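Long-range contacts in methylaspartate ammonia-lyase (Citrobacter amalonaticus, PDB 1KKO), which catalyses the reversible, magnesium-dependent anti elimination of ammonia from L-threo-3-methylaspartate to give mesaconate: residues D175-A180 with A195-V200; K210-V215 with A259-E264; L218-L223 with E264-P269. All coordinates share one frame; numbering follows the deposited sequence.

Contact 1 (D175-A180 with A195-V200); sequences DDRYIA and ALINNV
R177, L196 and D175 bury the most area here: R177 bonds the backbone of A195 and the carboxylate of D175, and L196 packs on that carboxylate. The side edge of the R177 guanidinium is turned to A195: NE reaches A195 O at 2.7 Å and NH2 reaches the same oxygen at 2.9 Å, a side-on grip by two nitrogens on one acceptor. A bend of the chain at chi3 (59°) sets NE for this bond. The oxygen lies only 3° out of the guanidinium plane, which is good evidence that the group is aligned on it. NH2 adds a weak bond to L196 O at 3.1 Å.

Within its own segment R177 NH2 also forms a salt bridge with D175 OD1 (2.9 Å), and OD1 uses its anti lone pair, pointing away from OD2. OD1 is shared with K203, so two cations hold this carboxylate. L196 presents a methyl to the same group: CD2 stands 3.5 Å from D175 OD2, the two side chains crossing obliquely. A water then donates to OD2 of D175 and accepts from ND2 of N198, bridging D175 to N198.

These are the loops that follow strands 169-170 and 191-194, the first two of the TIM barrel. Catalytic residues of the enolase superfamily sit at such strand ends; L196 lies about 4 Å, side chain to side chain, from H194, the transition-state stabilizer.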
# COMPACT_ATOMS: atom_id res chain seq x y z
N ASP A 175 -12.25 10.07 4.87
CA ASP A 175 -13.28 10.37 5.86
C ASP A 175 -12.96 9.79 7.25
O ASP A 175 -13.64 10.09 8.23
CB ASP A 175 -14.65 9.89 5.37
CG ASP A 175 -15.28 10.82 4.34
OD1 ASP A 175 -15.37 12.04 4.63
OD2 ASP A 175 -15.68 10.43 3.22
N ASP A 176 -11.92 8.96 7.33
CA ASP A 176 -11.52 8.34 8.59
C ASP A 176 -10.69 9.34 9.40
O ASP A 176 -9.58 9.03 9.87
CB ASP A 176 -10.68 7.10 8.26
CG ASP A 176 -10.71 6.03 9.32
OD1 ASP A 176 -11.54 6.10 10.25
OD2 ASP A 176 -9.92 5.06 9.29
N ARG A 177 -11.23 10.55 9.58
CA ARG A 177 -10.47 11.68 10.11
C ARG A 177 -10.16 11.67 11.60
O ARG A 177 -9.46 12.56 12.08
CB ARG A 177 -11.15 13.00 9.71
CG ARG A 177 -12.50 13.28 10.39
CD ARG A 177 -13.13 14.58 9.93
NE ARG A 177 -13.34 14.53 8.50
CZ ARG A 177 -14.32 13.88 7.89
NH1 ARG A 177 -15.28 13.27 8.59
NH2 ARG A 177 -14.35 13.86 6.58
N TYR A 178 -10.64 10.67 12.32
CA TYR A 178 -10.32 10.55 13.74
C TYR A 178 -9.33 9.40 13.93
O TYR A 178 -8.23 9.59 14.44
CB TYR A 178 -11.58 10.36 14.58
CG TYR A 178 -12.53 11.52 14.44
CD1 TYR A 178 -12.27 12.73 15.05
CD2 TYR A 178 -13.66 11.41 13.66
CE1 TYR A 178 -13.12 13.81 14.90
CE2 TYR A 178 -14.52 12.48 13.49
CZ TYR A 178 -14.24 13.68 14.12
OH TYR A 178 -15.10 14.75 13.96
N ILE A 179 -9.71 8.21 13.48
CA ILE A 179 -8.83 7.05 13.58
C ILE A 179 -7.51 7.27 12.85
O ILE A 179 -6.46 6.90 13.36
CB ILE A 179 -9.53 5.79 13.03
CG1 ILE A 179 -10.71 5.39 13.93
CG2 ILE A 179 -8.52 4.67 12.87
CD1 ILE A 179 -10.34 5.12 15.37
N ALA A 180 -7.55 7.87 11.66
CA ALA A 180 -6.32 8.03 10.90
C ALA A 180 -5.34 8.97 11.59
O ALA A 180 -4.13 8.81 11.47
CB ALA A 180 -6.62 8.51 9.49
N ALA A 195 -8.14 15.33 6.21
CA ALA A 195 -9.48 15.31 6.83
C ALA A 195 -10.67 15.36 5.90
O ALA A 195 -11.81 15.31 6.37
CB ALA A 195 -9.58 16.39 7.89
N LEU A 196 -10.44 15.47 4.60
CA LEU A 196 -11.49 15.40 3.58
C LEU A 196 -12.74 16.18 4.01
O LEU A 196 -13.83 15.63 4.13
CB LEU A 196 -11.84 13.93 3.30
CG LEU A 196 -12.68 13.65 2.06
CD1 LEU A 196 -12.04 14.13 0.79
CD2 LEU A 196 -12.94 12.16 1.98
N ILE A 197 -12.56 17.47 4.24
CA ILE A 197 -13.67 18.33 4.65
C ILE A 197 -14.36 18.76 3.36
O ILE A 197 -14.09 19.82 2.81
CB ILE A 197 -13.13 19.51 5.47
CG1 ILE A 197 -12.38 19.01 6.72
CG2 ILE A 197 -14.25 20.47 5.85
CD1 ILE A 197 -13.25 18.30 7.74
N ASN A 198 -15.26 17.91 2.87
CA ASN A 198 -15.83 18.12 1.55
C ASN A 198 -17.36 18.30 1.53
O ASN A 198 -17.98 18.19 0.47
CB ASN A 198 -15.43 16.97 0.61
CG ASN A 198 -16.02 15.64 1.04
OD1 ASN A 198 -16.72 15.56 2.04
ND2 ASN A 198 -15.72 14.59 0.28
N ASN A 199 -17.92 18.56 2.71
CA ASN A 199 -19.37 18.77 2.91
C ASN A 199 -19.56 19.97 3.82
O ASN A 199 -18.92 20.05 4.86
CB ASN A 199 -20.06 17.55 3.55
CG ASN A 199 -21.54 17.77 3.78
OD1 ASN A 199 -21.95 18.35 4.79
ND2 ASN A 199 -22.35 17.34 2.82
N VAL A 200 -20.47 20.87 3.45
CA VAL A 200 -20.75 22.02 4.30
C VAL A 200 -21.49 21.68 5.59
O VAL A 200 -21.04 22.01 6.67
CB VAL A 200 -21.55 23.09 3.54
CG1 VAL A 200 -22.02 24.16 4.50
CG2 VAL A 200 -20.71 23.70 2.42
O HOH W 1 -16.57 11.85 1.10

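Contact 2 (K210-V215 with A259-E264); sequences KLREYV and ASLEKE
With CG anti to the backbone N (chi1 178°) and a bend at chi3 (-52°) that places NE, R212 reaches from helix 209-225 to residues 260-264. Its guanidinium meets S260 end-on, with one nitrogen for each of two oxygens. NH2 to S260 OG is the shorter bond at 2.9 Å. NH1 lies 3.3 Å from S260 O, approaching from above the carbonyl plane although the oxygen stays close to the guanidinium plane. S260 OG is in turn hydrogen-bonded to Y257 O, one turn back, which helps to fix the hydroxyl as an acceptor for R212.

E264, bent at chi2, brings OE1 to 3.3 Å from R212 NH1. The carboxylate and guanidinium planes stand 70° apart, and the ion pair is a single long, weak contact. Apolar contacts add to this: L261 CD2 lies over one guanidinium face, offset toward its rim, and 3.9 Å from R212 CA, L261 CD1 touches L211 CD2 at 4.0 Å, and E264 CB packs on V215 CG1 at 3.6 Å.

L211 and V215 also rest on I237, and L261 on L270 and I272, so the contact sits on strands 234-238 and 270-273 of the barrel. The chemistry implies a polar outer margin carried mainly by neutral acceptors of S260, with E264 probably adding a modest electrostatic share.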
# COMPACT_ATOMS: atom_id res chain seq x y z
N LYS A 210 -18.07 23.19 12.75
CA LYS A 210 -17.63 21.79 12.80
C LYS A 210 -16.12 21.72 12.54
O LYS A 210 -15.39 21.06 13.28
CB LYS A 210 -18.43 20.93 11.82
CG LYS A 210 -19.86 20.64 12.32
CD LYS A 210 -20.77 20.16 11.22
CE LYS A 210 -22.25 20.30 11.62
NZ LYS A 210 -22.83 19.00 12.05
N LEU A 211 -15.64 22.42 11.52
CA LEU A 211 -14.21 22.41 11.25
C LEU A 211 -13.45 23.03 12.42
O LEU A 211 -12.38 22.56 12.79
CB LEU A 211 -13.88 23.14 9.95
CG LEU A 211 -12.39 23.27 9.68
CD1 LEU A 211 -11.71 21.91 9.63
CD2 LEU A 211 -12.18 24.01 8.37
N ARG A 212 -14.00 24.08 13.02
CA ARG A 212 -13.35 24.69 14.17
C ARG A 212 -13.14 23.66 15.28
O ARG A 212 -12.06 23.54 15.85
CB ARG A 212 -14.18 25.85 14.70
CG ARG A 212 -13.58 26.49 15.92
CD ARG A 212 -14.40 27.61 16.50
NE ARG A 212 -14.73 28.56 15.46
CZ ARG A 212 -13.87 29.41 14.92
NH1 ARG A 212 -12.61 29.47 15.34
NH2 ARG A 212 -14.28 30.22 13.96
N GLU A 213 -14.20 22.92 15.57
CA GLU A 213 -14.18 21.92 16.61
C GLU A 213 -13.24 20.77 16.24
O GLU A 213 -12.57 20.21 17.10
CB GLU A 213 -15.61 21.44 16.89
CG GLU A 213 -16.48 22.59 17.37
CD GLU A 213 -17.75 22.16 18.07
OE1 GLU A 213 -17.69 21.26 18.92
OE2 GLU A 213 -18.82 22.76 17.77
N TYR A 214 -13.17 20.46 14.95
CA TYR A 214 -12.25 19.42 14.49
C TYR A 214 -10.78 19.83 14.68
O TYR A 214 -9.95 19.02 15.11
CB TYR A 214 -12.51 19.05 13.04
CG TYR A 214 -11.53 18.00 12.57
CD1 TYR A 214 -11.67 16.68 12.99
CD2 TYR A 214 -10.44 18.32 11.77
CE1 TYR A 214 -10.76 15.72 12.61
CE2 TYR A 214 -9.55 17.36 11.38
CZ TYR A 214 -9.70 16.07 11.80
OH TYR A 214 -8.79 15.11 11.40
N VAL A 215 -10.44 21.08 14.35
CA VAL A 215 -9.06 21.52 14.50
C VAL A 215 -8.65 21.42 15.96
O VAL A 215 -7.53 21.01 16.28
CB VAL A 215 -8.83 22.94 13.96
CG1 VAL A 215 -7.40 23.38 14.21
CG2 VAL A 215 -9.13 23.01 12.47
N ALA A 259 -8.34 32.74 9.39
CA ALA A 259 -7.46 33.28 10.42
C ALA A 259 -7.91 32.88 11.83
O ALA A 259 -7.09 32.64 12.72
CB ALA A 259 -7.40 34.80 10.30
N SER A 260 -9.23 32.80 12.02
CA SER A 260 -9.79 32.45 13.32
C SER A 260 -9.47 31.01 13.73
O SER A 260 -9.60 30.66 14.90
CB SER A 260 -11.31 32.67 13.33
OG SER A 260 -12.03 31.61 12.72
N LEU A 261 -9.07 30.18 12.78
CA LEU A 261 -8.73 28.80 13.10
C LEU A 261 -7.35 28.67 13.74
O LEU A 261 -7.07 27.64 14.36
CB LEU A 261 -8.79 27.92 11.85
CG LEU A 261 -10.16 27.78 11.19
CD1 LEU A 261 -10.03 26.97 9.91
CD2 LEU A 261 -11.16 27.13 12.10
N GLU A 262 -6.50 29.68 13.62
CA GLU A 262 -5.14 29.57 14.14
C GLU A 262 -5.12 29.20 15.62
O GLU A 262 -4.33 28.37 16.04
CB GLU A 262 -4.33 30.85 13.90
CG GLU A 262 -2.83 30.62 14.09
CD GLU A 262 -1.97 31.83 13.76
OE1 GLU A 262 -2.46 32.77 13.11
OE2 GLU A 262 -0.78 31.81 14.13
N LYS A 263 -5.99 29.83 16.41
CA LYS A 263 -6.02 29.56 17.84
C LYS A 263 -6.31 28.09 18.15
O LYS A 263 -5.79 27.54 19.12
CB LYS A 263 -7.07 30.44 18.53
N GLU A 264 -7.13 27.46 17.32
CA GLU A 264 -7.54 26.08 17.56
C GLU A 264 -6.38 25.10 17.35
O GLU A 264 -6.42 23.97 17.84
CB GLU A 264 -8.73 25.70 16.67
CG GLU A 264 -9.85 26.73 16.60
CD GLU A 264 -10.48 27.06 17.94
OE1 GLU A 264 -11.20 28.08 18.01
OE2 GLU A 264 -10.27 26.30 18.91

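Contact 3 (L218-L223 with E264-P269); sequences LSDRIL and EAQGLP
S219 on helix 209-225 meets a type I' beta turn, A265 to L268, in the loop that leads from helix 251-260 into strand 270-273 of the TIM barrel. The packed part centres on its hydroxyl. S219 OG donates to E264 O at 2.6 Å, in the plane of that carbonyl; with the proton directed there, V215 O of its own helix is at most a second, competing acceptor. The hydroxyl is placed by its chi1 of 57°, which sets OG between the backbone N and the carbonyl carbon. Next to it, L268 CD1 lies 4.1 Å from S219 CB and 3.9 Å from I222 CD1, so one methyl of the turn touches two residues of the helix. S219, I222 and L268 are all buried, and I222 goes on to L235 of the barrel wall.

The other side is polar, partly exposed and bridged by a water. L223, D220 and Q266 lie there, and L223 CD1 touches the amide of Q266, 3.9 Å from its CD. The water donates both to D220 OD1 at 3.0 Å and to Q266 OE1 at 3.2 Å. D220 OD1 also forms a salt bridge with R216, so its charge is not held by this contact alone.

The extended chain of Q266 ties this partly exposed side to the buried S219. Its NE2 donates almost straight to S219 OG (2.9 Å, 173°) and also to D220 OD1 (2.8 Å), reaching the latter from above the carboxylate plane.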
# COMPACT_ATOMS: atom_id res chain seq x y z
N LEU A 218 -8.15 17.89 16.89
CA LEU A 218 -6.92 17.45 16.25
C LEU A 218 -5.68 17.87 17.03
O LEU A 218 -4.83 17.04 17.35
CB LEU A 218 -6.90 18.00 14.83
CG LEU A 218 -5.62 17.85 14.02
CD1 LEU A 218 -5.23 16.39 13.88
CD2 LEU A 218 -5.83 18.49 12.66
N SER A 219 -5.57 19.16 17.34
CA SER A 219 -4.42 19.62 18.11
C SER A 219 -4.42 19.00 19.52
O SER A 219 -3.37 18.62 20.03
CB SER A 219 -4.34 21.14 18.15
OG SER A 219 -5.52 21.69 18.68
N ASP A 220 -5.59 18.89 20.14
CA ASP A 220 -5.69 18.24 21.44
C ASP A 220 -5.18 16.80 21.37
O ASP A 220 -4.44 16.34 22.24
CB ASP A 220 -7.15 18.20 21.93
CG ASP A 220 -7.57 19.45 22.69
OD1 ASP A 220 -6.69 20.23 23.11
OD2 ASP A 220 -8.77 19.71 22.91
N ARG A 221 -5.57 16.08 20.32
CA ARG A 221 -5.21 14.67 20.17
C ARG A 221 -3.71 14.52 20.04
O ARG A 221 -3.11 13.64 20.64
CB ARG A 221 -5.90 14.07 18.95
CG ARG A 221 -5.90 12.56 18.93
CD ARG A 221 -6.77 11.94 20.02
NE ARG A 221 -6.93 10.50 19.85
CZ ARG A 221 -7.52 9.71 20.73
NH1 ARG A 221 -8.01 10.20 21.86
NH2 ARG A 221 -7.60 8.41 20.49
N ILE A 222 -3.11 15.37 19.22
CA ILE A 222 -1.67 15.37 19.01
C ILE A 222 -0.95 15.66 20.33
O ILE A 222 -0.04 14.92 20.71
CB ILE A 222 -1.27 16.39 17.92
CG1 ILE A 222 -1.75 15.91 16.55
CG2 ILE A 222 0.23 16.61 17.92
CD1 ILE A 222 -1.82 17.01 15.51
N LEU A 223 -1.36 16.72 21.02
CA LEU A 223 -0.71 17.10 22.27
C LEU A 223 -0.92 16.04 23.36
O LEU A 223 -0.04 15.85 24.19
CB LEU A 223 -1.19 18.48 22.73
CG LEU A 223 -0.79 19.63 21.80
CD1 LEU A 223 -1.46 20.94 22.21
CD2 LEU A 223 0.72 19.79 21.76
N GLU A 264 -7.13 27.46 17.32
CA GLU A 264 -7.54 26.08 17.56
C GLU A 264 -6.38 25.10 17.35
O GLU A 264 -6.42 23.97 17.84
CB GLU A 264 -8.73 25.70 16.67
CG GLU A 264 -9.85 26.73 16.60
CD GLU A 264 -10.48 27.06 17.94
OE1 GLU A 264 -11.20 28.08 18.01
OE2 GLU A 264 -10.27 26.30 18.91
N ALA A 265 -5.34 25.54 16.64
CA ALA A 265 -4.19 24.69 16.34
C ALA A 265 -3.18 24.61 17.49
O ALA A 265 -2.25 23.81 17.43
CB ALA A 265 -3.51 25.17 15.07
N GLN A 266 -3.37 25.45 18.51
CA GLN A 266 -2.51 25.43 19.71
C GLN A 266 -1.01 25.46 19.41
O GLN A 266 -0.23 24.70 19.99
CB GLN A 266 -2.86 24.24 20.59
CG GLN A 266 -4.30 24.24 21.03
CD GLN A 266 -4.62 23.15 22.03
OE1 GLN A 266 -4.37 23.31 23.22
NE2 GLN A 266 -5.19 22.05 21.55
N GLY A 267 -0.60 26.34 18.50
CA GLY A 267 0.81 26.50 18.20
C GLY A 267 1.35 25.67 17.04
O GLY A 267 2.46 25.90 16.59
N LEU A 268 0.57 24.70 16.57
CA LEU A 268 0.97 23.89 15.43
C LEU A 268 0.67 24.70 14.17
O LEU A 268 -0.41 25.26 14.05
CB LEU A 268 0.18 22.58 15.42
CG LEU A 268 0.30 21.74 16.69
CD1 LEU A 268 -0.61 20.52 16.66
CD2 LEU A 268 1.73 21.32 16.93
N PRO A 269 1.61 24.78 13.22
CA PRO A 269 1.35 25.53 11.99
C PRO A 269 0.14 24.99 11.27
O PRO A 269 -0.08 23.78 11.28
CB PRO A 269 2.61 25.30 11.16
CG PRO A 269 3.66 24.85 12.12
CD PRO A 269 2.95 24.16 13.23
O HOH W 2 -4.52 20.75 25.07

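Contacts 2 and 3 use successive parts of helix 209-225 and share E264, whose side chain serves contact 2 while its carbonyl serves contact 3; their centres are 10 Å apart on the outside of the barrel, both partly buried. Contact 1 is the more buried and lies nearest the catalytic residues, at the strand ends. It joins contact 2 through R177 O and Y214 OH, a probable hydrogen bond of 2.7 Å, but does not touch contact 3. R177 holds one carbonyl oxygen side-on; R212 grips S260 end-on through its hydroxyl and its carbonyl. Contact 3 instead relies on neutral serine and glutamine groups, one carboxylate and the apolar packing of L268 on I222.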